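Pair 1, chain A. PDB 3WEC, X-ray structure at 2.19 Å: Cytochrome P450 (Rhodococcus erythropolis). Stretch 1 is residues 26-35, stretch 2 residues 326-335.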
# COMPACT_ATOMS: atom_id res chain seq x y z
N PRO A 26 6.60 -14.32 8.58
CA PRO A 26 7.41 -14.63 7.42
C PRO A 26 8.89 -14.31 7.62
O PRO A 26 9.72 -14.77 6.83
CB PRO A 26 6.80 -13.73 6.31
CG PRO A 26 5.81 -12.85 6.97
CD PRO A 26 5.95 -13.00 8.45
N TYR A 27 9.21 -13.55 8.66
CA TYR A 27 10.58 -13.06 8.89
C TYR A 27 11.66 -14.12 9.10
O TYR A 27 12.72 -14.03 8.49
CB TYR A 27 10.59 -12.00 9.99
CG TYR A 27 9.59 -10.93 9.66
CD1 TYR A 27 9.88 -9.95 8.70
CD2 TYR A 27 8.33 -10.93 10.26
CE1 TYR A 27 8.95 -8.99 8.37
CE2 TYR A 27 7.38 -9.98 9.92
CZ TYR A 27 7.69 -9.01 8.98
OH TYR A 27 6.74 -8.06 8.67
N PRO A 28 11.40 -15.14 9.95
CA PRO A 28 12.48 -16.13 10.03
C PRO A 28 12.77 -16.79 8.68
O PRO A 28 13.89 -17.27 8.47
CB PRO A 28 11.94 -17.18 11.04
CG PRO A 28 10.96 -16.42 11.87
CD PRO A 28 10.35 -15.35 10.96
N VAL A 29 11.77 -16.81 7.79
CA VAL A 29 11.92 -17.44 6.47
C VAL A 29 12.62 -16.47 5.52
O VAL A 29 13.40 -16.88 4.67
CB VAL A 29 10.57 -17.91 5.89
CG1 VAL A 29 10.74 -18.41 4.46
CG2 VAL A 29 9.94 -18.98 6.79
N TYR A 30 12.30 -15.18 5.69
CA TYR A 30 13.00 -14.09 5.03
C TYR A 30 14.47 -14.09 5.45
O TYR A 30 15.34 -13.74 4.66
CB TYR A 30 12.40 -12.73 5.42
CG TYR A 30 11.02 -12.39 4.84
CD1 TYR A 30 10.19 -11.47 5.48
CD2 TYR A 30 10.57 -12.94 3.66
CE1 TYR A 30 8.96 -11.12 4.97
CE2 TYR A 30 9.32 -12.59 3.13
CZ TYR A 30 8.51 -11.68 3.79
OH TYR A 30 7.26 -11.36 3.27
N ALA A 31 14.72 -14.46 6.70
CA ALA A 31 16.07 -14.58 7.20
C ALA A 31 16.82 -15.70 6.44
O ALA A 31 17.89 -15.44 5.87
CB ALA A 31 16.09 -14.81 8.71
N ARG A 32 16.24 -16.91 6.40
CA ARG A 32 16.77 -18.05 5.63
C ARG A 32 17.14 -17.60 4.22
O ARG A 32 18.26 -17.80 3.79
CB ARG A 32 15.76 -19.22 5.55
CG ARG A 32 15.65 -20.12 6.77
CD ARG A 32 15.10 -21.48 6.37
NE ARG A 32 16.19 -22.36 5.92
CZ ARG A 32 16.06 -23.41 5.12
NH1 ARG A 32 14.87 -23.75 4.62
NH2 ARG A 32 17.13 -24.13 4.79
N LEU A 33 16.19 -16.97 3.52
CA LEU A 33 16.43 -16.39 2.19
C LEU A 33 17.68 -15.50 2.04
O LEU A 33 18.45 -15.68 1.10
CB LEU A 33 15.20 -15.61 1.69
CG LEU A 33 14.15 -16.42 0.93
CD1 LEU A 33 12.98 -15.54 0.52
CD2 LEU A 33 14.74 -17.13 -0.28
N ARG A 34 17.86 -14.54 2.95
CA ARG A 34 19.01 -13.63 2.87
C ARG A 34 20.37 -14.32 3.13
O ARG A 34 21.34 -14.05 2.42
CB ARG A 34 18.81 -12.43 3.78
CG ARG A 34 17.60 -11.57 3.43
CD ARG A 34 17.69 -10.20 4.07
NE ARG A 34 17.72 -10.29 5.53
CZ ARG A 34 16.65 -10.50 6.28
NH1 ARG A 34 15.45 -10.63 5.74
NH2 ARG A 34 16.77 -10.55 7.59
N THR A 35 20.44 -15.20 4.13
CA THR A 35 21.71 -15.92 4.43
C THR A 35 22.06 -16.95 3.35
O THR A 35 23.25 -17.13 3.02
CB THR A 35 21.72 -16.63 5.81
OG1 THR A 35 21.22 -15.75 6.82
CG2 THR A 35 23.13 -17.08 6.20
N VAL A 326 9.93 -8.10 -5.62
CA VAL A 326 10.92 -7.48 -4.75
C VAL A 326 10.45 -7.52 -3.30
O VAL A 326 9.45 -6.87 -2.98
CB VAL A 326 11.23 -6.03 -5.19
CG1 VAL A 326 12.13 -5.35 -4.17
CG2 VAL A 326 11.89 -6.03 -6.56
N LEU A 327 11.14 -8.25 -2.44
CA LEU A 327 10.70 -8.39 -1.03
C LEU A 327 11.11 -7.23 -0.15
O LEU A 327 12.11 -7.29 0.56
CB LEU A 327 11.24 -9.68 -0.40
CG LEU A 327 10.42 -10.97 -0.34
CD1 LEU A 327 9.37 -11.13 -1.43
CD2 LEU A 327 11.41 -12.12 -0.36
N LEU A 328 10.33 -6.16 -0.23
CA LEU A 328 10.50 -4.97 0.59
C LEU A 328 10.66 -5.30 2.07
O LEU A 328 11.53 -4.73 2.75
CB LEU A 328 9.29 -4.06 0.39
CG LEU A 328 8.78 -3.72 -1.01
CD1 LEU A 328 7.58 -2.82 -0.85
CD2 LEU A 328 9.83 -2.99 -1.84
N ALA A 329 9.84 -6.24 2.56
CA ALA A 329 9.79 -6.63 3.97
C ALA A 329 11.13 -7.28 4.41
O ALA A 329 11.63 -6.98 5.50
CB ALA A 329 8.61 -7.55 4.23
N SER A 330 11.68 -8.13 3.55
CA SER A 330 12.99 -8.75 3.76
C SER A 330 14.16 -7.74 3.77
O SER A 330 14.88 -7.64 4.75
CB SER A 330 13.22 -9.83 2.71
OG SER A 330 14.33 -10.59 3.03
N GLY A 331 14.32 -6.99 2.68
CA GLY A 331 15.34 -5.97 2.60
C GLY A 331 15.36 -5.09 3.83
O GLY A 331 16.39 -4.89 4.41
N ASN A 332 14.20 -4.58 4.23
CA ASN A 332 14.09 -3.72 5.40
C ASN A 332 14.78 -4.24 6.67
O ASN A 332 15.34 -3.44 7.45
CB ASN A 332 12.63 -3.41 5.69
CG ASN A 332 12.03 -2.42 4.69
OD1 ASN A 332 12.74 -1.82 3.88
ND2 ASN A 332 10.70 -2.28 4.71
N ARG A 333 14.71 -5.56 6.89
CA ARG A 333 15.23 -6.18 8.10
C ARG A 333 16.77 -6.06 8.15
O ARG A 333 17.37 -6.17 9.22
CB ARG A 333 14.74 -7.63 8.28
CG ARG A 333 13.25 -7.77 8.61
CD ARG A 333 12.83 -6.82 9.73
NE ARG A 333 11.42 -6.96 10.14
CZ ARG A 333 11.02 -7.84 11.06
NH1 ARG A 333 11.91 -8.64 11.65
NH2 ARG A 333 9.74 -7.91 11.40
N GLU A 334 17.37 -5.76 7.00
CA GLU A 334 18.81 -5.44 6.96
C GLU A 334 19.11 -4.00 6.48
O GLU A 334 20.26 -3.67 6.19
CB GLU A 334 19.61 -6.50 6.15
CG GLU A 334 19.29 -6.58 4.66
CD GLU A 334 20.18 -7.54 3.89
OE1 GLU A 334 20.73 -8.46 4.50
OE2 GLU A 334 20.34 -7.37 2.66
N ALA A 335 18.10 -3.13 6.41
CA ALA A 335 18.31 -1.73 5.96
C ALA A 335 19.03 -0.86 7.01
O ALA A 335 19.67 0.14 6.67
CB ALA A 335 17.00 -1.10 5.53

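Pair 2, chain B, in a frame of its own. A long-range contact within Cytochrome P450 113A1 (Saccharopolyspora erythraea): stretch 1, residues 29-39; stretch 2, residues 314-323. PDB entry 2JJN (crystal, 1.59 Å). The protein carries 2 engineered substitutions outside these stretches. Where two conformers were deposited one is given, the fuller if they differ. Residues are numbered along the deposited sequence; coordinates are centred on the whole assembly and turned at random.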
# COMPACT_ATOMS: atom_id res chain seq x y z
N ALA B 29 -8.03 -12.45 15.50
CA ALA B 29 -7.65 -12.00 16.84
C ALA B 29 -7.37 -10.51 16.84
O ALA B 29 -7.73 -9.80 17.80
CB ALA B 29 -6.43 -12.78 17.36
N LEU B 30 -6.72 -10.03 15.78
CA LEU B 30 -6.41 -8.60 15.67
C LEU B 30 -7.71 -7.82 15.57
O LEU B 30 -7.86 -6.84 16.27
CB LEU B 30 -5.53 -8.35 14.45
CG LEU B 30 -5.23 -6.86 14.19
CD1 LEU B 30 -4.51 -6.28 15.41
CD2 LEU B 30 -4.35 -6.75 12.94
N LEU B 31 -8.62 -8.22 14.69
CA LEU B 31 -9.88 -7.50 14.54
C LEU B 31 -10.67 -7.46 15.83
O LEU B 31 -11.24 -6.42 16.19
CB LEU B 31 -10.72 -8.11 13.40
CG LEU B 31 -10.09 -7.89 12.03
CD1 LEU B 31 -10.80 -8.74 11.01
CD2 LEU B 31 -10.08 -6.42 11.60
N ASP B 32 -10.71 -8.58 16.55
CA ASP B 32 -11.49 -8.64 17.79
C ASP B 32 -10.89 -7.65 18.80
O ASP B 32 -11.62 -6.90 19.47
CB ASP B 32 -11.45 -10.08 18.33
CG ASP B 32 -12.40 -11.02 17.58
OD1 ASP B 32 -13.25 -10.53 16.80
OD2 ASP B 32 -12.31 -12.25 17.81
N TRP B 33 -9.56 -7.62 18.88
CA TRP B 33 -8.87 -6.70 19.78
C TRP B 33 -9.14 -5.25 19.42
O TRP B 33 -9.42 -4.41 20.29
CB TRP B 33 -7.39 -7.02 19.82
CG TRP B 33 -6.57 -6.21 20.77
CD1 TRP B 33 -6.37 -6.47 22.11
CD2 TRP B 33 -5.80 -5.04 20.46
NE1 TRP B 33 -5.51 -5.54 22.65
CE2 TRP B 33 -5.16 -4.64 21.67
CE3 TRP B 33 -5.59 -4.29 19.30
CZ2 TRP B 33 -4.33 -3.51 21.74
CZ3 TRP B 33 -4.75 -3.13 19.38
CH2 TRP B 33 -4.11 -2.79 20.59
N LEU B 34 -9.00 -4.92 18.14
CA LEU B 34 -9.29 -3.56 17.72
C LEU B 34 -10.70 -3.16 18.09
O LEU B 34 -10.92 -2.01 18.51
CB LEU B 34 -9.13 -3.46 16.20
CG LEU B 34 -7.68 -3.62 15.72
CD1 LEU B 34 -7.63 -3.70 14.16
CD2 LEU B 34 -6.77 -2.48 16.21
N GLY B 35 -11.67 -4.08 17.92
CA GLY B 35 -13.06 -3.84 18.35
C GLY B 35 -13.14 -3.48 19.82
O GLY B 35 -13.78 -2.49 20.22
N THR B 36 -12.46 -4.23 20.65
CA THR B 36 -12.50 -3.96 22.08
C THR B 36 -11.87 -2.61 22.41
O THR B 36 -12.35 -1.88 23.30
CB THR B 36 -11.85 -5.07 22.90
OG1 THR B 36 -10.45 -5.17 22.58
CG2 THR B 36 -12.56 -6.41 22.66
N MET B 37 -10.81 -2.25 21.70
CA MET B 37 -10.12 -1.00 21.97
C MET B 37 -10.94 0.17 21.49
O MET B 37 -11.00 1.21 22.16
CB MET B 37 -8.74 -0.98 21.29
CG MET B 37 -7.75 -2.08 21.79
SD MET B 37 -7.41 -1.90 23.57
CE MET B 37 -6.22 -0.56 23.45
N ARG B 38 -11.60 0.03 20.35
CA ARG B 38 -12.53 1.11 19.94
C ARG B 38 -13.57 1.41 21.03
O ARG B 38 -13.89 2.57 21.31
CB ARG B 38 -13.27 0.77 18.66
CG ARG B 38 -12.42 0.85 17.41
CD ARG B 38 -13.30 0.92 16.10
NE ARG B 38 -14.13 -0.29 15.99
CZ ARG B 38 -13.71 -1.49 15.55
NH1 ARG B 38 -12.44 -1.67 15.18
NH2 ARG B 38 -14.55 -2.54 15.48
N GLU B 39 -14.09 0.33 21.64
CA GLU B 39 -15.07 0.49 22.71
C GLU B 39 -14.49 1.06 24.01
O GLU B 39 -15.02 2.04 24.54
CB GLU B 39 -15.85 -0.80 22.96
CG GLU B 39 -16.84 -0.70 24.14
CD GLU B 39 -17.50 -2.03 24.52
OE1 GLU B 39 -17.71 -2.89 23.65
OE2 GLU B 39 -17.86 -2.19 25.72
N THR B 314 -2.10 5.52 13.39
CA THR B 314 -3.54 5.61 13.07
C THR B 314 -3.98 4.32 12.41
O THR B 314 -3.46 4.00 11.35
CB THR B 314 -3.89 6.75 12.11
OG1 THR B 314 -3.12 6.66 10.91
CG2 THR B 314 -3.66 8.14 12.73
N TRP B 315 -4.90 3.60 13.03
CA TRP B 315 -5.30 2.27 12.58
C TRP B 315 -6.43 2.37 11.57
O TRP B 315 -7.63 2.33 11.90
CB TRP B 315 -5.67 1.41 13.77
CG TRP B 315 -4.49 0.83 14.48
CD1 TRP B 315 -3.79 1.42 15.47
CD2 TRP B 315 -3.90 -0.45 14.24
NE1 TRP B 315 -2.76 0.55 15.90
CE2 TRP B 315 -2.81 -0.59 15.15
CE3 TRP B 315 -4.15 -1.47 13.30
CZ2 TRP B 315 -1.99 -1.74 15.17
CZ3 TRP B 315 -3.36 -2.61 13.34
CH2 TRP B 315 -2.29 -2.74 14.26
N VAL B 316 -6.04 2.52 10.30
CA VAL B 316 -7.04 2.54 9.22
C VAL B 316 -7.89 1.24 9.23
O VAL B 316 -9.08 1.26 8.96
CB VAL B 316 -6.36 2.82 7.87
CG1 VAL B 316 -7.22 2.34 6.70
CG2 VAL B 316 -6.13 4.35 7.78
N LEU B 317 -7.27 0.11 9.55
CA LEU B 317 -8.02 -1.15 9.61
C LEU B 317 -9.13 -1.05 10.62
O LEU B 317 -10.25 -1.51 10.35
CB LEU B 317 -7.08 -2.29 9.98
CG LEU B 317 -7.78 -3.63 10.23
CD1 LEU B 317 -8.53 -4.11 8.93
CD2 LEU B 317 -6.74 -4.66 10.66
N SER B 318 -8.84 -0.48 11.80
CA SER B 318 -9.90 -0.35 12.81
C SER B 318 -10.96 0.66 12.36
O SER B 318 -12.18 0.41 12.51
CB SER B 318 -9.22 0.11 14.09
OG SER B 318 -10.17 0.26 15.16
N ALA B 319 -10.53 1.80 11.83
CA ALA B 319 -11.48 2.81 11.30
C ALA B 319 -12.39 2.20 10.29
O ALA B 319 -13.60 2.50 10.27
CB ALA B 319 -10.70 3.98 10.66
N ASN B 320 -11.84 1.36 9.40
CA ASN B 320 -12.66 0.77 8.32
C ASN B 320 -13.68 -0.25 8.85
O ASN B 320 -14.61 -0.60 8.14
CB ASN B 320 -11.76 0.08 7.32
CG ASN B 320 -10.99 1.05 6.40
OD1 ASN B 320 -11.11 2.27 6.49
ND2 ASN B 320 -10.15 0.45 5.53
N ARG B 321 -13.46 -0.80 10.05
CA ARG B 321 -14.41 -1.79 10.64
C ARG B 321 -15.25 -1.13 11.76
O ARG B 321 -15.89 -1.83 12.56
CB ARG B 321 -13.60 -2.97 11.19
CG ARG B 321 -12.80 -3.71 10.12
CD ARG B 321 -13.65 -4.27 8.98
NE ARG B 321 -12.88 -5.25 8.23
CZ ARG B 321 -12.97 -6.58 8.38
NH1 ARG B 321 -13.87 -7.10 9.19
NH2 ARG B 321 -12.17 -7.39 7.69
N ASP B 322 -15.19 0.20 11.81
CA ASP B 322 -15.92 0.99 12.88
C ASP B 322 -17.39 1.20 12.51
O ASP B 322 -17.68 1.85 11.53
CB ASP B 322 -15.20 2.33 13.02
CG ASP B 322 -15.66 3.14 14.19
OD1 ASP B 322 -14.96 4.10 14.57
OD2 ASP B 322 -16.78 2.88 14.69
N SER B 323 -18.30 0.62 13.31
CA SER B 323 -19.69 0.71 12.97
C SER B 323 -20.22 2.15 13.03
O SER B 323 -21.31 2.48 12.47
CB SER B 323 -20.51 -0.19 13.90
OG SER B 323 -20.53 0.34 15.21
O HOH W 1 -17.25 -0.76 15.76
O HOH W 2 -16.78 1.27 16.97

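The sharpest difference between the two pairs lies in what covers the guanidinium of the matched arginines, Arg A333 and Arg B321: an aromatic ring in pair 1, a leucine in pair 2. In pair 1 the guanidinium of Arg A333 lies flat on the ring of Tyr A27, with the two centres 3.6 Å apart (CZ of Arg A333 is likewise 3.6 Å from the centroid of the Tyr A27 ring) and the planes only 13° from parallel, a stack that is also a cation-pi contact. In pair 2 the place of Tyr A27 is taken by Leu B31, whose CD1 sits over one face of the Arg B321 guanidinium, 3.8 Å from NH2. The flat group keeps a covered face, but an aliphatic methyl replaces the pi system.

This exchange takes place on nearly identical scaffolds. In each, a helix from early in the chain crosses a short helix some 300 residues later at -74°, with the axes 9.7 Å apart in pair 1 and 9.9 Å in pair 2. Fourteen central residues superpose to 0.3 Å, and the buried area is almost the same, 501 and 505 Å². The crossing is tight at matched residues: CA of Tyr A30 is 5.5 Å from CA of Ser A330, and CA of Leu B34 is 5.9 Å from CA of Ser B318.

The general principle is that a fixed gap can be filled from either side. In pair 1 the large groups come from the first helix: the ring of Tyr A30 brings CE1 to 3.7 Å from CB of Ala A329 and CE2 to 4.0 Å from CG of Leu A327, while CB of Ser A330 lies over one face. In pair 2 the bulk moves across the interface. Leu B34 replaces the tyrosine, and Trp B315 and Leu B317 replace Leu A327 and Ala A329. CD2 of Leu B34 rests over the face of the indole, 4.3 Å from the centroid of its six-membered ring, and its CD1 is 3.7 Å from CD2 of Leu B317. Leu B30 adds a further contact, CD2 to CD2 of Leu B317 at 3.9 Å, whereas the matched Pro A26 touches nothing across the gap. Conversely, Leu A33 CD1 packs 3.9 Å from Leu A327 CD2, but the side chain of the matched Met B37 comes no closer than 6.4 Å to the other stretch.

One polar link recurs almost atom for atom in both pairs. Arg A34 and Arg B38 share the m, t, m sequence for their first three chi angles, and each donates from NH1 to a serine: to OG of Ser A330 at 2.9 Å, and to OG of Ser B318 at 3.0 Å. The acidic neighbour is handled differently. Arg A34 NE forms a long salt bridge with Glu A334 OE1, 3.7 Å away. In pair 2 NE of Arg B38 is 4.3 Å from OD2 of Asp B322, beyond a salt bridge, and water 2 joins them, accepting from NE at 3.2 Å and donating to OD2 at 2.8 Å.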